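Local coordinates for transcriptional regulator, IclR family (Ruegeria sp. TM1040, PDB 3R4K), which probably binds DNA through an N-terminal helix-turn-helix domain and regulates transcription as a member of the IclR family, at residues K35-V38 with Y39-M42. Residues are numbered along the deposited sequence; the frame is centred on the assembly and turned at random.
Sequences KATV and YRLM
Arg-40 folds back along its own helix over Ala-36 and Thr-37, the residues four and three places before it. Its CB starts 3.4 Å from Ala-36 O. From there CG and CD run straight out, and a bend at chi3 (-73°) turns the chain back so that the guanidinium lies across the turn it came from. NE and CZ come next, and the flat group sets one face over the Ala-36 carbonyl, whose O sits 3.7 Å from CZ, under the centre of the plane. At the tip the two nitrogens part: NH2 reaches Ala-36 CB at 3.8 Å, while NH1 rests against Thr-37 CA at 3.7 Å. The Thr-37 hydroxyl has its polar partner elsewhere, in a hydrogen bond with Asn-34 OD1 just ahead of the helix.

All this happens on helix 35-47, which follows helix 24-31 across a short turn in the winged helix-turn-helix domain and so occupies the place of the recognition helix; in IclR relatives that helix enters the DNA major groove, consistent with the exposed Ala-36, Tyr-39 and Arg-40 here.

The backbone is regular: Tyr-39 N gives its hydrogen to Lys-35 O at 2.8 Å, and the next three amides repeat the i to i-4 bond, Arg-40 N to Ala-36 O among them. That carbonyl therefore accepts the amide while lying beneath the same residue's guanidinium. Round the helix, Val-38 and Met-42, a selenomethionine, run side by side with CG1 and CG 4.1 Å apart, both packed on Leu-27 of helix 24-31. Thr-37 CG2 meets Leu-41 CD1 at 3.9 Å, and Leu-41 continues onto Ala-8 and Leu-11 of helix 4-12 and Val-5 of the second subunit.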
loop_
_atom_site.group_PDB
_atom_site.type_symbol
_atom_site.label_atom_id
_atom_site.label_comp_id
_atom_site.label_asym_id
_atom_site.label_seq_id
_atom_site.Cartn_x
_atom_site.Cartn_y
_atom_site.Cartn_z
ATOM N N LYS A 35 32.387 -5.999 -3.416
ATOM C CA LYS A 35 31.908 -4.671 -3.815
ATOM C C LYS A 35 31.386 -4.678 -5.260
ATOM O O LYS A 35 30.291 -4.160 -5.513
ATOM C CB LYS A 35 33.032 -3.623 -3.661
ATOM C CG LYS A 35 32.544 -2.201 -3.441
ATOM C CD LYS A 35 33.703 -1.204 -3.559
ATOM C CE LYS A 35 33.349 0.207 -3.125
ATOM N NZ LYS A 35 33.177 0.361 -1.647
ATOM N N ALA A 36 32.149 -5.304 -6.187
ATOM C CA ALA A 36 31.823 -5.424 -7.609
ATOM C C ALA A 36 30.529 -6.210 -7.831
ATOM O O ALA A 36 29.745 -5.834 -8.701
ATOM C CB ALA A 36 32.970 -6.091 -8.345
ATOM N N THR A 37 30.298 -7.281 -7.036
ATOM C CA THR A 37 29.080 -8.082 -7.111
ATOM C C THR A 37 27.891 -7.223 -6.703
ATOM O O THR A 37 26.894 -7.171 -7.434
ATOM C CB THR A 37 29.181 -9.343 -6.241
ATOM O OG1 THR A 37 30.267 -10.147 -6.695
ATOM C CG2 THR A 37 27.894 -10.174 -6.260
ATOM N N VAL A 38 28.012 -6.538 -5.540
ATOM C CA VAL A 38 26.983 -5.665 -4.964
ATOM C C VAL A 38 26.646 -4.565 -5.972
ATOM O O VAL A 38 25.473 -4.363 -6.257
ATOM C CB VAL A 38 27.388 -5.111 -3.563
ATOM C CG1 VAL A 38 26.361 -4.112 -3.037
ATOM C CG2 VAL A 38 27.571 -6.248 -2.554
ATOM N N TYR A 39 27.667 -3.923 -6.563
ATOM C CA TYR A 39 27.480 -2.866 -7.547
ATOM C C TYR A 39 26.700 -3.355 -8.781
ATOM O O TYR A 39 25.795 -2.656 -9.238
ATOM C CB TYR A 39 28.830 -2.267 -7.989
ATOM C CG TYR A 39 28.648 -1.094 -8.930
ATOM C CD1 TYR A 39 28.179 0.131 -8.463
ATOM C CD2 TYR A 39 28.880 -1.226 -10.300
ATOM C CE1 TYR A 39 27.965 1.205 -9.331
ATOM C CE2 TYR A 39 28.675 -0.155 -11.177
ATOM C CZ TYR A 39 28.220 1.060 -10.686
ATOM O OH TYR A 39 28.010 2.118 -11.540
ATOM N N ARG A 40 27.061 -4.538 -9.308
ATOM C CA ARG A 40 26.464 -5.168 -10.488
ATOM C C ARG A 40 24.984 -5.497 -10.273
ATOM O O ARG A 40 24.160 -5.243 -11.155
ATOM C CB ARG A 40 27.225 -6.450 -10.830
ATOM C CG ARG A 40 27.655 -6.545 -12.283
ATOM C CD ARG A 40 28.383 -7.853 -12.576
ATOM N NE ARG A 40 29.743 -7.910 -12.016
ATOM C CZ ARG A 40 30.127 -8.735 -11.041
ATOM N NH1 ARG A 40 29.257 -9.579 -10.492
ATOM N NH2 ARG A 40 31.383 -8.725 -10.612
ATOM N N LEU A 41 24.668 -6.064 -9.102
ATOM C CA LEU A 41 23.329 -6.464 -8.695
ATOM C C LEU A 41 22.455 -5.239 -8.410
ATOM O O LEU A 41 21.281 -5.227 -8.803
ATOM C CB LEU A 41 23.396 -7.379 -7.450
ATOM C CG LEU A 41 24.022 -8.771 -7.629
ATOM C CD1 LEU A 41 24.059 -9.526 -6.311
ATOM C CD2 LEU A 41 23.274 -9.598 -8.655
HETATM N N MSE A 42 23.021 -4.205 -7.741
HETATM C CA MSE A 42 22.265 -2.982 -7.431
HETATM C C MSE A 42 21.965 -2.174 -8.713
HETATM O O MSE A 42 20.921 -1.525 -8.786
HETATM C CB MSE A 42 22.977 -2.121 -6.386
HETATM C CG MSE A 42 23.003 -2.756 -5.000
HETATM SE SE MSE A 42 21.276 -3.077 -4.203
HETATM C CE MSE A 42 20.977 -1.300 -3.636
#